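Local coordinates for Alr4995 protein (Nostoc sp., PDB 6LRH), which probably hydrolyses arginine to ornithine in its arginine dihydrolase part and converts ornithine onward in an ornithine cyclodeaminase part, at residues A[137-142]-A[165-170]; A[189-194]-A[337-342]. The protein carries 1 engineered substitution. All coordinates share one frame; numbering follows the deposited sequence.

Overall arrangement
Two contacts, their centres about 16 Å apart, lie in series along the chain: contact 1 closes before contact 2 opens. Contact 1 sits within the part of the sequence related to dimethylarginine dimethylhydrolase, where the loops after strands 132-136 and 155-160 meet at the bound arginine. Contact 2 reaches much farther along the sequence, setting the start of helix 190-199 against that of helix 340-352, which follows strand 329-337. One mixed sheet joins strands 132-136 and 155-160 with strand 329-337. Leu142 of contact 1 packs directly on Ala337 and Pro338 of contact 2, linking the arginine-binding loop to the start of helix 340-352.

Contact 1 (A[137-142]-A[165-170]); sequences GFRSEL and RFYHLD. With ARG (arginine), chain C.
Arg139 reaches across to Tyr167 and His168, and its course shows how a protein loop can deliver a charge to a substrate. Its CB lies 4.0 Å from His168 NE2, and CG comes closer to the same imidazole. The chain bends about CB-CG (chi2 -62°), then runs out straight to NE, which passes near Tyr167 CD2. At the end, one face of the guanidinium lies against the tyrosine ring, with Tyr167 CD2 over its centre; the two planes are 40° apart, so this is a tilted packing and no flat stack. NH1 bonds to OXT of the bound arginine at 3.0 Å and NH2 to its O at 2.9 Å, both nearly straight, so that the two nitrogens hold the carboxylate as a fork. Glu118 pairs with NH1 and also bonds to His168 NE2, while the carbonyl of Ile21 takes a second bond from NH2.

Nearer the backbone, Phe138 CB touches Tyr167 CB at 3.9 Å, the two side chains crossing at about a right angle. A water accepts from Arg139 N and donates to Tyr167 O, joining the two loops.

At the far end of the ligand, Asp170 OD2 takes a bond from ligand NH1 at 2.8 Å and OD1 one from ligand NH2 at 3.0 Å. His168 ND1 approaches ligand CZ at 3.3 Å. A cationic group thus meets the substrate carboxylate and an anionic one its guanidinium, a charge pattern likely to fix which way round arginine lies in this pocket of the guanidine-modifying family.

Contact 2 (A[189-194]-A[337-342]); sequences DSYSNR and APSHEV
The ring of Tyr191 carries Val342 CG2 on one face, a CH-pi contact 4.0 Å from the centroid and 14° off the normal, while Glu341 OE1 lies at its edge. The guanidinium of Arg194 has Tyr191 CA over one face and the Glu341 carboxylate at its edge. That last pair is a salt bridge, modelled with NH2 of Arg194 close to OE2 of Glu341 and the two planes 34° apart. Tyr191 holds its CG anti to the backbone N (chi1 157°), which carries the ring toward the other helix and sets OH beside Ser339 CB. Pro338 CG adds an apolar touch to Tyr191 CE2 at 4.2 Å.

Here two helix starts face each other, and both are N-capped. Asp189 OD1 accepts from Ser192 N at 3.0 Å and from Ser192 OG at 2.9 Å, the donors coming from opposite faces of the carboxylate plane; Ser192 OG also bonds to the backbone N of Arg160, tying the first turn of helix 190-199 to strand 155-160. Ser339 OG caps helix 340-352 more weakly, at 3.4 Å from Val342 N. Replacing Tyr191 by an alanine would remove the ring, and Val342 CG2 and Pro338 CG would probably be left without their aromatic partner.

Contact 1 (A[137-142]-A[165-170])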
ATOM      1  N   GLY A 137       3.105  27.977  25.961  1.00  7.37           N
ATOM      2  CA  GLY A 137       2.647  26.949  25.059  1.00  4.93           C
ATOM      3  C   GLY A 137       1.155  26.760  25.056  1.00  6.31           C
ATOM      4  O   GLY A 137       0.550  26.646  24.006  1.00  8.61           O
ATOM      5  N   PHE A 138       0.544  26.728  26.226  1.00  5.85           N
ATOM      6  CA  PHE A 138      -0.890  26.502  26.285  1.00  6.35           C
ATOM      7  C   PHE A 138      -1.638  27.637  26.952  1.00  7.23           C
ATOM      8  O   PHE A 138      -2.744  27.958  26.545  1.00 12.27           O
ATOM      9  CB  PHE A 138      -1.193  25.180  27.005  1.00  6.31           C
ATOM     10  CG  PHE A 138      -0.680  23.990  26.286  1.00  4.50           C
ATOM     11  CD1 PHE A 138      -1.357  23.493  25.198  1.00  4.10           C
ATOM     12  CD2 PHE A 138       0.503  23.399  26.662  1.00  4.12           C
ATOM     13  CE1 PHE A 138      -0.892  22.432  24.510  1.00  3.17           C
ATOM     14  CE2 PHE A 138       0.979  22.332  25.970  1.00  6.33           C
ATOM     15  CZ  PHE A 138       0.275  21.849  24.882  1.00  7.67           C
ATOM     16  N   ARG A 139      -1.038  28.235  27.977  1.00  7.07           N
ATOM     17  CA  ARG A 139      -1.723  29.253  28.762  1.00  5.83           C
ATOM     18  C   ARG A 139      -0.987  30.568  28.716  1.00  7.50           C
ATOM     19  O   ARG A 139      -1.385  31.463  28.005  1.00 13.55           O
ATOM     20  CB  ARG A 139      -1.897  28.807  30.205  1.00  6.37           C
ATOM     21  CG  ARG A 139      -2.907  27.710  30.387  1.00  5.78           C
ATOM     22  CD  ARG A 139      -4.281  28.140  29.970  1.00  5.45           C
ATOM     23  NE  ARG A 139      -5.270  27.082  30.128  1.00  6.28           N
ATOM     24  CZ  ARG A 139      -5.866  26.775  31.273  1.00  7.78           C
ATOM     25  NH1 ARG A 139      -5.572  27.438  32.379  1.00 13.65           N
ATOM     26  NH2 ARG A 139      -6.753  25.805  31.319  1.00  5.06           N
ATOM     27  N   SER A 140       0.077  30.692  29.483  1.00  7.67           N
ATOM     28  CA  SER A 140       0.904  31.881  29.422  1.00  6.56           C
ATOM     29  C   SER A 140       1.550  32.046  28.065  1.00  5.92           C
ATOM     30  O   SER A 140       1.903  31.085  27.406  1.00  5.73           O
ATOM     31  CB  SER A 140       1.979  31.847  30.500  1.00  6.59           C
ATOM     32  OG  SER A 140       1.388  31.871  31.780  1.00 10.32           O
ATOM     33  N   GLU A 141       1.692  33.300  27.673  1.00  7.95           N
ATOM     34  CA  GLU A 141       2.259  33.699  26.408  1.00  7.75           C
ATOM     35  C   GLU A 141       3.750  33.999  26.557  1.00  7.51           C
ATOM     36  O   GLU A 141       4.182  34.557  27.545  1.00  8.25           O
ATOM     37  CB  GLU A 141       1.482  34.909  25.892  1.00  7.28           C
ATOM     38  CG  GLU A 141       2.216  35.769  24.916  1.00 12.61           C
ATOM     39  CD  GLU A 141       2.349  35.119  23.562  1.00 26.98           C
ATOM     40  OE1 GLU A 141       1.433  34.330  23.199  1.00 24.64           O
ATOM     41  OE2 GLU A 141       3.355  35.407  22.863  1.00 21.35           O
ATOM     42  N   LEU A 142       4.543  33.612  25.574  1.00  8.31           N
ATOM     43  CA  LEU A 142       5.982  33.827  25.629  1.00  7.35           C
ATOM     44  C   LEU A 142       6.349  35.283  25.891  1.00  7.97           C
ATOM     45  O   LEU A 142       7.361  35.573  26.518  1.00  8.23           O
ATOM     46  CB  LEU A 142       6.638  33.353  24.331  1.00  6.01           C
ATOM     47  CG  LEU A 142       8.133  33.611  24.187  1.00  5.32           C
ATOM     48  CD1 LEU A 142       8.913  32.782  25.178  1.00  8.21           C
ATOM     49  CD2 LEU A 142       8.606  33.363  22.770  1.00  7.57           C
ATOM     50  N   ARG A 165      -2.015  17.662  28.183  1.00  7.18           N
ATOM     51  CA  ARG A 165      -2.409  17.183  29.495  1.00  6.76           C
ATOM     52  C   ARG A 165      -1.578  17.868  30.560  1.00  9.41           C
ATOM     53  O   ARG A 165      -1.949  17.903  31.723  1.00 13.60           O
ATOM     54  CB  ARG A 165      -2.229  15.683  29.601  1.00  9.76           C
ATOM     55  CG  ARG A 165      -3.092  14.856  28.687  1.00  9.61           C
ATOM     56  CD  ARG A 165      -2.659  13.442  28.813  1.00 12.41           C
ATOM     57  NE  ARG A 165      -1.237  13.328  28.529  1.00 14.49           N
ATOM     58  CZ  ARG A 165      -0.524  12.235  28.734  1.00 14.61           C
ATOM     59  NH1 ARG A 165      -1.095  11.162  29.243  1.00 13.05           N
ATOM     60  NH2 ARG A 165       0.760  12.229  28.438  1.00 17.17           N
ATOM     61  N   PHE A 166      -0.439  18.408  30.140  1.00  9.93           N
ATOM     62  CA  PHE A 166       0.459  19.096  31.033  1.00  6.24           C
ATOM     63  C   PHE A 166       0.595  20.546  30.597  1.00 11.25           C
ATOM     64  O   PHE A 166       1.641  20.984  30.137  1.00  8.99           O
ATOM     65  CB  PHE A 166       1.795  18.357  31.074  1.00  8.17           C
ATOM     66  CG  PHE A 166       1.665  16.966  31.593  1.00  8.31           C
ATOM     67  CD1 PHE A 166       1.432  16.735  32.928  1.00  8.25           C
ATOM     68  CD2 PHE A 166       1.711  15.884  30.743  1.00 11.20           C
ATOM     69  CE1 PHE A 166       1.278  15.462  33.405  1.00  6.25           C
ATOM     70  CE2 PHE A 166       1.553  14.599  31.232  1.00  8.51           C
ATOM     71  CZ  PHE A 166       1.334  14.401  32.558  1.00  6.29           C
ATOM     72  N   TYR A 167      -0.496  21.281  30.774  1.00  3.77           N
ATOM     73  CA  TYR A 167      -0.691  22.603  30.200  1.00  5.50           C
ATOM     74  C   TYR A 167      -0.144  23.765  31.061  1.00  4.68           C
ATOM     75  O   TYR A 167       0.083  24.851  30.547  1.00  8.60           O
ATOM     76  CB  TYR A 167      -2.187  22.801  29.922  1.00  4.39           C
ATOM     77  CG  TYR A 167      -3.018  22.702  31.161  1.00  4.27           C
ATOM     78  CD1 TYR A 167      -3.416  21.473  31.659  1.00  7.14           C
ATOM     79  CD2 TYR A 167      -3.362  23.834  31.869  1.00  5.30           C
ATOM     80  CE1 TYR A 167      -4.144  21.382  32.822  1.00  5.45           C
ATOM     81  CE2 TYR A 167      -4.089  23.754  33.033  1.00  5.08           C
ATOM     82  CZ  TYR A 167      -4.479  22.533  33.503  1.00  5.65           C
ATOM     83  OH  TYR A 167      -5.206  22.469  34.653  1.00 11.12           O
ATOM     84  N   HIS A 168       0.037  23.526  32.363  1.00  6.07           N
ATOM     85  CA  HIS A 168       0.735  24.439  33.270  1.00  3.90           C
ATOM     86  C   HIS A 168       2.055  23.859  33.633  1.00  5.00           C
ATOM     87  O   HIS A 168       2.150  22.672  33.811  1.00 10.65           O
ATOM     88  CB  HIS A 168      -0.044  24.686  34.557  1.00  5.54           C
ATOM     89  CG  HIS A 168      -1.123  25.702  34.423  1.00  3.78           C
ATOM     90  ND1 HIS A 168      -2.307  25.619  35.118  1.00  4.60           N
ATOM     91  CD2 HIS A 168      -1.206  26.819  33.673  1.00  4.68           C
ATOM     92  CE1 HIS A 168      -3.077  26.637  34.796  1.00  4.94           C
ATOM     93  NE2 HIS A 168      -2.430  27.382  33.920  1.00  6.43           N
ATOM     94  N   LEU A 169       3.066  24.697  33.786  1.00  5.18           N
ATOM     95  CA  LEU A 169       4.390  24.224  34.128  1.00  6.52           C
ATOM     96  C   LEU A 169       4.389  23.397  35.397  1.00  6.36           C
ATOM     97  O   LEU A 169       5.124  22.450  35.507  1.00  5.95           O
ATOM     98  CB  LEU A 169       5.348  25.386  34.270  1.00  6.62           C
ATOM     99  CG  LEU A 169       6.812  25.013  34.429  1.00 16.73           C
ATOM    100  CD1 LEU A 169       7.321  24.250  33.227  1.00  5.78           C
ATOM    101  CD2 LEU A 169       7.660  26.221  34.678  1.00  5.43           C
ATOM    102  N   ASP A 170       3.538  23.720  36.350  1.00  4.93           N
ATOM    103  CA  ASP A 170       3.618  23.071  37.641  1.00  5.46           C
ATOM    104  C   ASP A 170       2.950  21.700  37.668  1.00  8.06           C
ATOM    105  O   ASP A 170       2.836  21.102  38.711  1.00  5.58           O
ATOM    106  CB  ASP A 170       3.040  23.986  38.719  1.00  6.69           C
ATOM    107  CG  ASP A 170       1.511  23.985  38.776  1.00  8.62           C
ATOM    108  OD1 ASP A 170       0.833  23.437  37.896  1.00 10.14           O
ATOM    109  OD2 ASP A 170       0.972  24.572  39.730  1.00 15.34           O
TER
HETATM  110  N   ARG C 801      -9.523  24.416  36.005  1.00 10.09           N
HETATM  111  CA  ARG C 801      -8.254  25.114  36.183  1.00  7.32           C
HETATM  112  C   ARG C 801      -7.755  25.614  34.859  1.00  6.56           C
HETATM  113  O   ARG C 801      -7.976  25.012  33.821  1.00  5.99           O
HETATM  114  CB  ARG C 801      -7.198  24.216  36.834  1.00  5.36           C
HETATM  115  CG  ARG C 801      -5.945  24.964  37.194  1.00  5.56           C
HETATM  116  CD  ARG C 801      -4.825  24.084  37.629  1.00 10.76           C
HETATM  117  NE  ARG C 801      -3.714  24.883  38.122  1.00  5.91           N
HETATM  118  CZ  ARG C 801      -2.456  24.471  38.181  1.00  5.76           C
HETATM  119  NH1 ARG C 801      -1.530  25.273  38.659  1.00  7.37           N
HETATM  120  NH2 ARG C 801      -2.127  23.261  37.772  1.00  4.36           N
HETATM  121  OXT ARG C 801      -7.117  26.640  34.809  1.00  6.74           O
HETATM  122  O   HOH W   1       1.143  27.355  29.428  1.00 11.16           O

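Contact 2 (A[189-194]-A[337-342])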
ATOM      1  N   ASP A 189       9.756  20.151  24.800  1.00  9.54           N
ATOM      2  CA  ASP A 189      10.405  19.835  23.533  1.00 11.55           C
ATOM      3  C   ASP A 189      11.888  19.650  23.758  1.00 15.07           C
ATOM      4  O   ASP A 189      12.358  19.723  24.882  1.00 13.49           O
ATOM      5  CB  ASP A 189      10.151  20.909  22.481  1.00 12.14           C
ATOM      6  CG  ASP A 189      10.617  22.282  22.911  1.00 16.28           C
ATOM      7  OD1 ASP A 189      11.307  22.390  23.937  1.00 16.29           O
ATOM      8  OD2 ASP A 189      10.309  23.265  22.207  1.00 17.28           O
ATOM      9  N   SER A 190      12.627  19.416  22.687  1.00 19.93           N
ATOM     10  CA  SER A 190      14.026  19.028  22.812  1.00 17.98           C
ATOM     11  C   SER A 190      14.908  20.172  23.254  1.00 14.63           C
ATOM     12  O   SER A 190      15.845  19.972  24.002  1.00 16.37           O
ATOM     13  CB  SER A 190      14.540  18.464  21.493  1.00 18.87           C
ATOM     14  OG  SER A 190      14.056  17.152  21.299  1.00 31.39           O
ATOM     15  N   TYR A 191      14.615  21.375  22.791  1.00 12.92           N
ATOM     16  CA  TYR A 191      15.389  22.527  23.223  1.00 15.34           C
ATOM     17  C   TYR A 191      15.204  22.792  24.725  1.00 16.52           C
ATOM     18  O   TYR A 191      16.163  23.082  25.422  1.00 20.30           O
ATOM     19  CB  TYR A 191      15.013  23.760  22.397  1.00 17.97           C
ATOM     20  CG  TYR A 191      15.305  25.072  23.084  1.00 27.36           C
ATOM     21  CD1 TYR A 191      16.512  25.734  22.882  1.00 29.43           C
ATOM     22  CD2 TYR A 191      14.364  25.658  23.937  1.00 26.10           C
ATOM     23  CE1 TYR A 191      16.776  26.935  23.511  1.00 22.13           C
ATOM     24  CE2 TYR A 191      14.619  26.839  24.576  1.00 24.65           C
ATOM     25  CZ  TYR A 191      15.821  27.481  24.359  1.00 30.85           C
ATOM     26  OH  TYR A 191      16.058  28.672  25.013  1.00 41.61           O
ATOM     27  N   SER A 192      13.970  22.703  25.210  1.00 15.82           N
ATOM     28  CA  SER A 192      13.674  22.933  26.622  1.00 11.59           C
ATOM     29  C   SER A 192      14.340  21.896  27.524  1.00 10.45           C
ATOM     30  O   SER A 192      14.842  22.228  28.589  1.00 15.31           O
ATOM     31  CB  SER A 192      12.164  22.936  26.873  1.00  7.54           C
ATOM     32  OG  SER A 192      11.530  24.068  26.320  1.00  6.99           O
ATOM     33  N   ASN A 193      14.329  20.643  27.090  1.00 10.37           N
ATOM     34  CA  ASN A 193      15.034  19.571  27.767  1.00  7.93           C
ATOM     35  C   ASN A 193      16.544  19.757  27.761  1.00  9.37           C
ATOM     36  O   ASN A 193      17.208  19.473  28.738  1.00 12.12           O
ATOM     37  CB  ASN A 193      14.676  18.237  27.132  1.00  6.46           C
ATOM     38  CG  ASN A 193      13.538  17.542  27.845  1.00  8.64           C
ATOM     39  OD1 ASN A 193      12.476  17.336  27.285  1.00  8.90           O
ATOM     40  ND2 ASN A 193      13.762  17.184  29.095  1.00  7.71           N
ATOM     41  N   ARG A 194      17.083  20.240  26.653  1.00  9.69           N
ATOM     42  CA  ARG A 194      18.495  20.528  26.570  1.00  9.31           C
ATOM     43  C   ARG A 194      18.848  21.545  27.636  1.00 11.79           C
ATOM     44  O   ARG A 194      19.865  21.430  28.295  1.00 13.40           O
ATOM     45  CB  ARG A 194      18.861  21.048  25.181  1.00 15.53           C
ATOM     46  CG  ARG A 194      19.834  20.174  24.400  1.00 19.72           C
ATOM     47  CD  ARG A 194      19.463  20.028  22.905  1.00 19.91           C
ATOM     48  NE  ARG A 194      19.484  21.290  22.169  1.00 21.07           N
ATOM     49  CZ  ARG A 194      18.650  21.600  21.176  1.00 26.08           C
ATOM     50  NH1 ARG A 194      17.719  20.739  20.784  1.00 16.19           N
ATOM     51  NH2 ARG A 194      18.747  22.780  20.572  1.00 31.21           N
ATOM     52  N   ALA A 337      11.243  34.745  20.127  1.00  8.98           N
ATOM     53  CA  ALA A 337      11.839  33.445  20.429  1.00  7.98           C
ATOM     54  C   ALA A 337      12.371  33.390  21.854  1.00  7.92           C
ATOM     55  O   ALA A 337      12.714  34.405  22.429  1.00  4.61           O
ATOM     56  CB  ALA A 337      12.948  33.131  19.454  1.00  9.22           C
ATOM     57  N   PRO A 338      12.438  32.187  22.431  1.00  6.35           N
ATOM     58  CA  PRO A 338      12.982  32.036  23.780  1.00  5.43           C
ATOM     59  C   PRO A 338      14.499  32.129  23.834  1.00  8.43           C
ATOM     60  O   PRO A 338      15.060  32.370  24.885  1.00 11.31           O
ATOM     61  CB  PRO A 338      12.511  30.649  24.186  1.00  5.98           C
ATOM     62  CG  PRO A 338      12.285  29.946  22.926  1.00  9.34           C
ATOM     63  CD  PRO A 338      11.800  30.953  21.956  1.00  6.22           C
ATOM     64  N   SER A 339      15.155  31.951  22.703  1.00 12.66           N
ATOM     65  CA  SER A 339      16.604  32.071  22.637  1.00 10.44           C
ATOM     66  C   SER A 339      17.049  32.452  21.246  1.00 12.70           C
ATOM     67  O   SER A 339      16.267  32.436  20.311  1.00 15.24           O
ATOM     68  CB  SER A 339      17.269  30.767  23.037  1.00 11.10           C
ATOM     69  OG  SER A 339      17.027  29.779  22.066  1.00 11.21           O
ATOM     70  N   HIS A 340      18.320  32.782  21.111  1.00 13.82           N
ATOM     71  CA  HIS A 340      18.866  33.123  19.819  1.00 12.30           C
ATOM     72  C   HIS A 340      18.863  31.917  18.890  1.00 12.00           C
ATOM     73  O   HIS A 340      18.526  32.028  17.720  1.00 13.82           O
ATOM     74  CB  HIS A 340      20.279  33.675  19.975  1.00 12.27           C
ATOM     75  CG  HIS A 340      20.833  34.266  18.719  1.00 16.95           C
ATOM     76  ND1 HIS A 340      20.245  35.332  18.079  1.00 12.80           N
ATOM     77  CD2 HIS A 340      21.921  33.940  17.985  1.00 15.19           C
ATOM     78  CE1 HIS A 340      20.949  35.639  17.007  1.00 16.18           C
ATOM     79  NE2 HIS A 340      21.971  34.808  16.928  1.00 14.88           N
ATOM     80  N   GLU A 341      19.238  30.764  19.420  1.00 11.28           N
ATOM     81  CA  GLU A 341      19.259  29.539  18.644  1.00 16.00           C
ATOM     82  C   GLU A 341      17.911  29.267  17.998  1.00 14.56           C
ATOM     83  O   GLU A 341      17.845  28.829  16.855  1.00 17.51           O
ATOM     84  CB  GLU A 341      19.668  28.370  19.527  1.00 17.67           C
ATOM     85  CG  GLU A 341      19.727  27.029  18.842  1.00 29.47           C
ATOM     86  CD  GLU A 341      20.087  25.910  19.810  1.00 44.36           C
ATOM     87  OE1 GLU A 341      20.500  26.228  20.948  1.00 41.84           O
ATOM     88  OE2 GLU A 341      19.945  24.720  19.440  1.00 40.49           O
ATOM     89  N   VAL A 342      16.838  29.540  18.729  1.00 12.79           N
ATOM     90  CA  VAL A 342      15.497  29.306  18.228  1.00 11.14           C
ATOM     91  C   VAL A 342      15.115  30.438  17.289  1.00 10.95           C
ATOM     92  O   VAL A 342      14.352  30.264  16.353  1.00 12.62           O
ATOM     93  CB  VAL A 342      14.470  29.186  19.382  1.00  8.93           C
ATOM     94  CG1 VAL A 342      13.077  28.984  18.843  1.00  8.95           C
ATOM     95  CG2 VAL A 342      14.823  28.056  20.274  1.00  8.02           C
TER